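Local structure of glycine betaine/carnitine/choline ABC transporter (Staphylococcus aureus subsp. aureus Mu50, 3O66) at residues H26-L31 with A63-V68; N56-G61 with S223-N228; T172-Q177 with Y182-T187. The protein probably binds glycine betaine, carnitine or choline as the substrate-binding component of an ABC transport system. All coordinates share one frame; numbering follows the deposited sequence.

Interaction 1. Residues H26-L31 with A63-V68; sequences HMLRLL and ANISGV
On the helix that sends Leu28 to Ile65 and Gly67, the ring nitrogen ND1 of His26 is gripped twice by Arg29, one helical turn further on. Arg29 NE lies 3.1 Å from His26 ND1, close to the imidazole plane, while Arg29 NH2 reaches the same His26 ND1 at 3.2 Å from a direction tilted 28° out of it. The guanidinium thus presents its side to a single acceptor, and its remaining nitrogen, NH1, forms a salt bridge with Glu33. In the type II periplasmic-binding-protein fold suggested by the 2-1-3-5-4 strand order, helix 19-35 links the parallel strands 12-16 and 43-48 in a beta-alpha-beta crossover and here packs over strand 65-70. The apolar contact rests on one methyl group of the helix. With CG anti to the carbonyl carbon (chi1 -72°), Leu28 extends CD1 to Gly67 CA, 3.7 Å away, where the chain turns a corner and no side chain intervenes. The same Leu28 CD1 meets the Ile65 branch methyl CG2 at 3.9 Å. Ser66 points away from the helix, and its OG bonds to Thr14 OG1. Ile13 and Tyr110 also pack against Leu28.

Interaction 2. Residues N56-G61 with S223-N228; sequences NALING and SAVATN
Asn56 to Gly61 covers the last turn of helix 51-60 and the residue that leaves it, and from this turn Leu58 meets Val225 and Thr227 of strand 222-227. Asn56 contributes its carbonyl: its O accepts the backbone N of Asn60 at 2.8 Å. Ala57 bonds through its backbone to Ala63, tying the helix to the loop that leads into strand 65-70. Leu58 then carries the whole contact from the helix side. Its chi1 of -92° is displaced from the usual staggered value, and the branch carbon CG and the methyl CD2 do the touching. Methyl CD2 of Leu58 meets CG1 of Val225 at 3.8 Å, whereas CG of Leu58 faces the methyl CG2 of Thr227 at 4.1 Å. Val225 and Thr227, two residues apart, project from the same face of the strand, and the leucine side chain lies across both. This is helix-on-sheet packing in a lobe whose 2-1-3-5-4 strand order is consistent with type II periplasmic binding proteins, where strand 222-227 runs antiparallel to both neighbours, 65-70 and 104-106. Phe98 of helix 87-102 also touches Val225, continuing the apolar layer on this face. Thr227 has a second task. Its OG1 stands between the backbone N and the carbonyl carbon (chi1 65°) and, as the N-cap of helix 228-233, bonds to Leu230 N, while its methyl group stays turned to Leu58. Beyond Leu58, Ile59 packs on Phe102 and Gln104. Gly61 then ends the turn in a Schellman motif: its positive phi, 83°, takes the chain out of the helix, with Gly61 N lying 3.3 Å from Leu58 O in one of the two bonds back into the last turn.

Interaction 3. Residues T172-Q177 with Y182-T187; sequences TVRPMQ and YDALNT
Strand 172-176 and helix 181-186 approach most closely, by their CA atoms, at Met176 and Ala184, 10.2 Å apart, so long side chains must span the gap. Both come from the strand, and both converge on the small CB of Ala184. Met176, a selenomethionine, brings its terminal methyl CE to 3.9 Å from Ala184 CB; its chain leaves with CG between the backbone N and the carbonyl carbon (chi1 54°) and bends at the last torsion. Arg174, two residues earlier on the same strand face, stretches out from CG to NE and sets NH1 at 4.2 Å from Ala184 CB. The two strand side chains also touch each other, for the SE atom of Met176 lies 3.7 Å above one face of the Arg174 guanidinium, offset toward its rim. At the helix end, the O of Asp183 takes two bonds from Thr187: it accepts Thr187 N at 2.8 Å and Thr187 OG1 at 2.9 Å, from opposite faces of the carbonyl plane. Helix 181-186 connects edge strand 172-176 to the parallel strand 192-196, passing over 144-148 between them, a beta-alpha-beta crossover consistent with the second lobe of a type II periplasmic-binding-protein fold.

How the interactions relate
Starting from the N terminus, interaction 1 opens on helix 19-35 and closes at strand 65-70, with 31 residues between its segments. Before it closes, interaction 2 has opened on helix 51-60, and it closes only at strand 222-227, so the two cross along the chain. They also meet in space: strands 65-70 and 222-227 are neighbours in one sheet, with Ser66 N 2.8 Å from Val225 O, a probable hydrogen bond, and the two helices cover its opposite faces. Interaction 3 closes a short local loop within the long excursion spanned by interaction 2. It belongs to the other sheet, its centre about 34 Å from that of interaction 1.

Interaction 1. Residues H26-L31 with A63-V68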
loop_
_atom_site.group_PDB
_atom_site.type_symbol
_atom_site.label_atom_id
_atom_site.label_comp_id
_atom_site.label_asym_id
_atom_site.label_seq_id
_atom_site.Cartn_x
_atom_site.Cartn_y
_atom_site.Cartn_z
ATOM N N HIS A 26 -5.654 -4.675 12.236
ATOM C CA HIS A 26 -5.612 -5.509 13.426
ATOM C C HIS A 26 -4.379 -5.212 14.232
ATOM O O HIS A 26 -4.405 -5.362 15.454
ATOM C CB HIS A 26 -5.645 -7.007 13.074
ATOM C CG HIS A 26 -7.022 -7.515 12.843
ATOM N ND1 HIS A 26 -7.952 -7.628 13.854
ATOM C CD2 HIS A 26 -7.650 -7.895 11.707
ATOM C CE1 HIS A 26 -9.089 -8.077 13.353
ATOM N NE2 HIS A 26 -8.931 -8.248 12.052
HETATM N N MSE A 27 -3.309 -4.783 13.559
HETATM C CA MSE A 27 -2.065 -4.477 14.242
HETATM C C MSE A 27 -2.264 -3.241 15.113
HETATM O O MSE A 27 -1.878 -3.251 16.288
HETATM C CB MSE A 27 -0.933 -4.304 13.223
HETATM C CG MSE A 27 0.444 -4.256 13.779
HETATM SE SE MSE A 27 1.688 -3.890 12.290
HETATM C CE MSE A 27 1.596 -5.559 11.261
ATOM N N LEU A 28 -2.954 -2.225 14.574
ATOM C CA LEU A 28 -3.291 -1.032 15.369
ATOM C C LEU A 28 -4.205 -1.403 16.519
ATOM O O LEU A 28 -4.023 -0.922 17.638
ATOM C CB LEU A 28 -3.958 0.056 14.511
ATOM C CG LEU A 28 -3.030 0.786 13.536
ATOM C CD1 LEU A 28 -3.866 1.654 12.598
ATOM C CD2 LEU A 28 -1.996 1.637 14.272
ATOM N N ARG A 29 -5.169 -2.290 16.264
ATOM C CA ARG A 29 -6.132 -2.664 17.316
ATOM C C ARG A 29 -5.387 -3.318 18.487
ATOM O O ARG A 29 -5.615 -2.979 19.675
ATOM C CB ARG A 29 -7.221 -3.615 16.768
ATOM C CG ARG A 29 -8.105 -4.224 17.858
ATOM C CD ARG A 29 -9.093 -5.233 17.256
ATOM N NE ARG A 29 -8.429 -6.441 16.727
ATOM C CZ ARG A 29 -8.104 -7.505 17.451
ATOM N NH1 ARG A 29 -8.375 -7.548 18.752
ATOM N NH2 ARG A 29 -7.517 -8.547 16.868
ATOM N N LEU A 30 -4.515 -4.267 18.152
ATOM C CA LEU A 30 -3.771 -5.000 19.163
ATOM C C LEU A 30 -2.755 -4.129 19.873
ATOM O O LEU A 30 -2.524 -4.286 21.071
ATOM C CB LEU A 30 -3.132 -6.279 18.585
ATOM C CG LEU A 30 -4.091 -7.391 18.136
ATOM C CD1 LEU A 30 -3.388 -8.331 17.142
ATOM C CD2 LEU A 30 -4.704 -8.209 19.328
ATOM N N LEU A 31 -2.152 -3.200 19.134
ATOM C CA LEU A 31 -1.131 -2.356 19.716
ATOM C C LEU A 31 -1.784 -1.368 20.679
ATOM O O LEU A 31 -1.245 -1.114 21.750
ATOM C CB LEU A 31 -0.362 -1.625 18.612
ATOM C CG LEU A 31 0.835 -0.797 19.036
ATOM C CD1 LEU A 31 1.860 -1.601 19.828
ATOM C CD2 LEU A 31 1.462 -0.175 17.773
ATOM N N ALA A 63 -16.204 6.133 12.156
ATOM C CA ALA A 63 -14.943 5.606 12.655
ATOM C C ALA A 63 -14.012 6.759 12.881
ATOM O O ALA A 63 -14.268 7.884 12.403
ATOM C CB ALA A 63 -14.308 4.608 11.653
ATOM N N ASN A 64 -12.913 6.500 13.596
ATOM C CA ASN A 64 -11.973 7.581 13.852
ATOM C C ASN A 64 -10.526 7.286 13.536
ATOM O O ASN A 64 -9.678 8.163 13.751
ATOM C CB ASN A 64 -12.131 8.136 15.277
ATOM C CG ASN A 64 -12.257 7.039 16.330
ATOM O OD1 ASN A 64 -11.949 5.865 16.075
ATOM N ND2 ASN A 64 -12.738 7.414 17.512
ATOM N N ILE A 65 -10.241 6.070 13.040
ATOM C CA ILE A 65 -8.904 5.686 12.547
ATOM C C ILE A 65 -9.113 4.928 11.225
ATOM O O ILE A 65 -10.070 4.198 11.111
ATOM C CB ILE A 65 -8.146 4.756 13.534
ATOM C CG1 ILE A 65 -7.800 5.497 14.839
ATOM C CG2 ILE A 65 -6.889 4.143 12.883
ATOM C CD1 ILE A 65 -7.183 4.575 15.926
ATOM N N SER A 66 -8.280 5.196 10.216
ATOM C CA SER A 66 -8.133 4.305 9.063
ATOM C C SER A 66 -6.819 3.540 9.234
ATOM O O SER A 66 -5.765 4.162 9.408
ATOM C CB SER A 66 -8.101 5.100 7.758
ATOM O OG SER A 66 -9.379 5.674 7.467
ATOM N N GLY A 67 -6.863 2.206 9.160
ATOM C CA GLY A 67 -5.647 1.408 9.377
ATOM C C GLY A 67 -4.585 1.762 8.343
ATOM O O GLY A 67 -3.407 1.980 8.681
ATOM N N VAL A 68 -5.001 1.854 7.081
ATOM C CA VAL A 68 -4.064 2.149 5.996
ATOM C C VAL A 68 -4.745 3.002 4.931
ATOM O O VAL A 68 -5.883 2.732 4.521
ATOM C CB VAL A 68 -3.388 0.851 5.394
ATOM C CG1 VAL A 68 -4.393 -0.003 4.700
ATOM C CG2 VAL A 68 -2.234 1.214 4.457
#

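Interaction 2. Residues N56-G61 with S223-N228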
loop_
_atom_site.group_PDB
_atom_site.type_symbol
_atom_site.label_atom_id
_atom_site.label_comp_id
_atom_site.label_asym_id
_atom_site.label_seq_id
_atom_site.Cartn_x
_atom_site.Cartn_y
_atom_site.Cartn_z
ATOM N N ASN A 56 -15.158 8.633 4.037
ATOM C CA ASN A 56 -16.499 9.022 4.399
ATOM C C ASN A 56 -16.852 8.546 5.802
ATOM O O ASN A 56 -17.486 9.297 6.554
ATOM C CB ASN A 56 -17.518 8.586 3.333
ATOM C CG ASN A 56 -17.392 9.396 2.053
ATOM O OD1 ASN A 56 -17.027 10.583 2.087
ATOM N ND2 ASN A 56 -17.730 8.782 0.923
ATOM N N ALA A 57 -16.419 7.342 6.174
ATOM C CA ALA A 57 -16.593 6.898 7.547
ATOM C C ALA A 57 -15.977 7.867 8.583
ATOM O O ALA A 57 -16.605 8.168 9.593
ATOM C CB ALA A 57 -16.041 5.473 7.750
ATOM N N LEU A 58 -14.741 8.314 8.361
ATOM C CA LEU A 58 -14.110 9.235 9.315
ATOM C C LEU A 58 -14.833 10.577 9.335
ATOM O O LEU A 58 -15.098 11.149 10.410
ATOM C CB LEU A 58 -12.596 9.415 9.033
ATOM C CG LEU A 58 -11.662 8.451 9.808
ATOM C CD1 LEU A 58 -11.985 6.980 9.527
ATOM C CD2 LEU A 58 -10.196 8.705 9.496
ATOM N N ILE A 59 -15.188 11.052 8.144
ATOM C CA ILE A 59 -15.838 12.342 8.015
ATOM C C ILE A 59 -17.221 12.304 8.687
ATOM O O ILE A 59 -17.644 13.274 9.303
ATOM C CB ILE A 59 -15.946 12.766 6.523
ATOM C CG1 ILE A 59 -14.572 13.197 5.982
ATOM C CG2 ILE A 59 -17.014 13.855 6.327
ATOM C CD1 ILE A 59 -13.818 14.238 6.804
ATOM N N ASN A 60 -17.902 11.165 8.592
ATOM C CA ASN A 60 -19.247 11.037 9.144
ATOM C C ASN A 60 -19.333 10.632 10.604
ATOM O O ASN A 60 -20.418 10.597 11.169
ATOM C CB ASN A 60 -20.111 10.127 8.262
ATOM C CG ASN A 60 -20.385 10.751 6.920
ATOM O OD1 ASN A 60 -20.471 11.976 6.791
ATOM N ND2 ASN A 60 -20.529 9.937 5.925
ATOM N N GLY A 61 -18.185 10.380 11.214
ATOM C CA GLY A 61 -18.120 9.992 12.625
ATOM C C GLY A 61 -18.368 8.509 12.842
ATOM O O GLY A 61 -18.556 8.066 13.974
ATOM N N SER A 223 0.069 4.906 5.164
ATOM C CA SER A 223 0.090 5.451 6.532
ATOM C C SER A 223 -1.230 5.198 7.208
ATOM O O SER A 223 -2.233 4.980 6.521
ATOM C CB SER A 223 0.261 6.974 6.521
ATOM O OG SER A 223 1.444 7.409 5.863
ATOM N N ALA A 224 -1.228 5.274 8.547
ATOM C CA ALA A 224 -2.445 5.393 9.329
ATOM C C ALA A 224 -3.012 6.815 9.179
ATOM O O ALA A 224 -2.256 7.725 8.918
ATOM C CB ALA A 224 -2.115 5.156 10.780
ATOM N N VAL A 225 -4.332 6.967 9.338
ATOM C CA VAL A 225 -5.008 8.268 9.554
ATOM C C VAL A 225 -5.837 8.168 10.835
ATOM O O VAL A 225 -6.443 7.137 11.109
ATOM C CB VAL A 225 -5.895 8.637 8.344
ATOM C CG1 VAL A 225 -6.737 9.970 8.602
ATOM C CG2 VAL A 225 -5.026 8.755 7.080
ATOM N N ALA A 226 -5.847 9.236 11.625
ATOM C CA ALA A 226 -6.696 9.319 12.802
ATOM C C ALA A 226 -7.314 10.724 12.798
ATOM O O ALA A 226 -6.676 11.696 12.350
ATOM C CB ALA A 226 -5.900 9.074 14.074
ATOM N N THR A 227 -8.551 10.848 13.275
ATOM C CA THR A 227 -9.119 12.204 13.467
ATOM C C THR A 227 -8.421 12.889 14.622
ATOM O O THR A 227 -7.990 12.238 15.609
ATOM C CB THR A 227 -10.620 12.171 13.749
ATOM O OG1 THR A 227 -10.848 11.506 15.000
ATOM C CG2 THR A 227 -11.352 11.460 12.610
ATOM N N ASN A 228 -8.267 14.197 14.513
ATOM C CA ASN A 228 -7.655 14.943 15.606
ATOM C C ASN A 228 -8.577 15.061 16.832
ATOM O O ASN A 228 -8.096 15.206 17.972
ATOM C CB ASN A 228 -7.094 16.295 15.104
ATOM C CG ASN A 228 -5.902 16.085 14.176
ATOM O OD1 ASN A 228 -5.226 15.056 14.265
ATOM N ND2 ASN A 228 -5.654 17.027 13.275
#

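Interaction 3. Residues T172-Q177 with Y182-T187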
loop_
_atom_site.group_PDB
_atom_site.type_symbol
_atom_site.label_atom_id
_atom_site.label_comp_id
_atom_site.label_asym_id
_atom_site.label_seq_id
_atom_site.Cartn_x
_atom_site.Cartn_y
_atom_site.Cartn_z
ATOM N N THR A 172 4.604 -7.902 -27.098
ATOM C CA THR A 172 3.233 -8.354 -26.877
ATOM C C THR A 172 2.705 -7.675 -25.615
ATOM O O THR A 172 3.437 -7.533 -24.637
ATOM C CB THR A 172 3.193 -9.889 -26.663
ATOM O OG1 THR A 172 3.839 -10.523 -27.778
ATOM C CG2 THR A 172 1.721 -10.421 -26.527
ATOM N N VAL A 173 1.442 -7.239 -25.646
ATOM C CA VAL A 173 0.744 -6.794 -24.423
ATOM C C VAL A 173 -0.506 -7.647 -24.180
ATOM O O VAL A 173 -1.197 -8.037 -25.110
ATOM C CB VAL A 173 0.377 -5.260 -24.404
ATOM C CG1 VAL A 173 1.626 -4.397 -24.416
ATOM C CG2 VAL A 173 -0.511 -4.912 -25.530
ATOM N N ARG A 174 -0.776 -7.927 -22.916
ATOM C CA ARG A 174 -1.892 -8.768 -22.540
ATOM C C ARG A 174 -2.670 -8.075 -21.401
ATOM O O ARG A 174 -2.301 -8.195 -20.232
ATOM C CB ARG A 174 -1.371 -10.152 -22.106
ATOM C CG ARG A 174 -2.480 -11.095 -21.734
ATOM C CD ARG A 174 -1.953 -12.484 -21.365
ATOM N NE ARG A 174 -3.005 -13.225 -20.674
ATOM C CZ ARG A 174 -2.783 -14.264 -19.878
ATOM N NH1 ARG A 174 -1.538 -14.721 -19.688
ATOM N NH2 ARG A 174 -3.806 -14.849 -19.273
ATOM N N PRO A 175 -3.744 -7.341 -21.736
ATOM C CA PRO A 175 -4.578 -6.745 -20.652
ATOM C C PRO A 175 -5.431 -7.823 -19.996
ATOM O O PRO A 175 -6.077 -8.587 -20.700
ATOM C CB PRO A 175 -5.455 -5.712 -21.383
ATOM C CG PRO A 175 -4.846 -5.576 -22.786
ATOM C CD PRO A 175 -4.169 -6.904 -23.075
HETATM N N MSE A 176 -5.410 -7.902 -18.665
HETATM C CA MSE A 176 -5.993 -9.046 -17.943
HETATM C C MSE A 176 -6.345 -8.661 -16.510
HETATM O O MSE A 176 -6.155 -7.527 -16.125
HETATM C CB MSE A 176 -5.006 -10.228 -17.925
HETATM C CG MSE A 176 -3.604 -9.825 -17.358
HETATM SE SE MSE A 176 -2.262 -11.168 -17.682
HETATM C CE MSE A 176 -2.782 -12.467 -16.351
ATOM N N GLN A 177 -6.849 -9.610 -15.725
ATOM C CA GLN A 177 -7.094 -9.380 -14.296
ATOM C C GLN A 177 -5.780 -9.237 -13.549
ATOM O O GLN A 177 -4.937 -10.137 -13.589
ATOM C CB GLN A 177 -7.836 -10.561 -13.678
ATOM C CG GLN A 177 -9.298 -10.645 -13.970
ATOM C CD GLN A 177 -10.033 -11.409 -12.876
ATOM O OE1 GLN A 177 -9.784 -12.608 -12.656
ATOM N NE2 GLN A 177 -10.930 -10.713 -12.169
ATOM N N TYR A 182 0.692 -12.293 -11.364
ATOM C CA TYR A 182 1.789 -12.894 -10.576
ATOM C C TYR A 182 2.033 -14.330 -10.989
ATOM O O TYR A 182 3.181 -14.705 -11.253
ATOM C CB TYR A 182 1.558 -12.783 -9.062
ATOM C CG TYR A 182 1.070 -11.405 -8.717
ATOM C CD1 TYR A 182 1.963 -10.315 -8.658
ATOM C CD2 TYR A 182 -0.299 -11.178 -8.526
ATOM C CE1 TYR A 182 1.508 -9.036 -8.384
ATOM C CE2 TYR A 182 -0.772 -9.904 -8.239
ATOM C CZ TYR A 182 0.114 -8.841 -8.174
ATOM O OH TYR A 182 -0.442 -7.600 -7.910
ATOM N N ASP A 183 0.966 -15.113 -11.080
ATOM C CA ASP A 183 1.091 -16.496 -11.528
ATOM C C ASP A 183 1.450 -16.599 -13.018
ATOM O O ASP A 183 2.201 -17.488 -13.416
ATOM C CB ASP A 183 -0.182 -17.268 -11.198
ATOM C CG ASP A 183 -0.368 -17.459 -9.708
ATOM O OD1 ASP A 183 0.590 -17.873 -9.030
ATOM O OD2 ASP A 183 -1.467 -17.182 -9.200
ATOM N N ALA A 184 0.939 -15.675 -13.836
ATOM C CA ALA A 184 1.282 -15.650 -15.264
ATOM C C ALA A 184 2.787 -15.363 -15.459
ATOM O O ALA A 184 3.458 -15.919 -16.345
ATOM C CB ALA A 184 0.406 -14.613 -15.992
ATOM N N LEU A 185 3.337 -14.527 -14.605
ATOM C CA LEU A 185 4.791 -14.291 -14.598
ATOM C C LEU A 185 5.550 -15.530 -14.073
ATOM O O LEU A 185 6.547 -15.972 -14.666
ATOM C CB LEU A 185 5.080 -13.047 -13.760
ATOM C CG LEU A 185 6.309 -12.171 -13.887
ATOM C CD1 LEU A 185 6.608 -11.726 -15.331
ATOM C CD2 LEU A 185 6.154 -10.966 -12.918
ATOM N N ASN A 186 5.048 -16.116 -12.989
ATOM C CA ASN A 186 5.687 -17.265 -12.368
ATOM C C ASN A 186 5.744 -18.460 -13.314
ATOM O O ASN A 186 6.731 -19.218 -13.313
ATOM C CB ASN A 186 4.942 -17.639 -11.095
ATOM C CG ASN A 186 5.733 -18.581 -10.202
ATOM O OD1 ASN A 186 6.925 -18.399 -9.987
ATOM N ND2 ASN A 186 5.053 -19.563 -9.637
ATOM N N THR A 187 4.701 -18.603 -14.132
ATOM C CA THR A 187 4.588 -19.729 -15.068
ATOM C C THR A 187 5.203 -19.406 -16.425
ATOM O O THR A 187 5.178 -20.243 -17.337
ATOM C CB THR A 187 3.123 -20.206 -15.259
ATOM O OG1 THR A 187 2.319 -19.128 -15.789
ATOM C CG2 THR A 187 2.532 -20.733 -13.921
#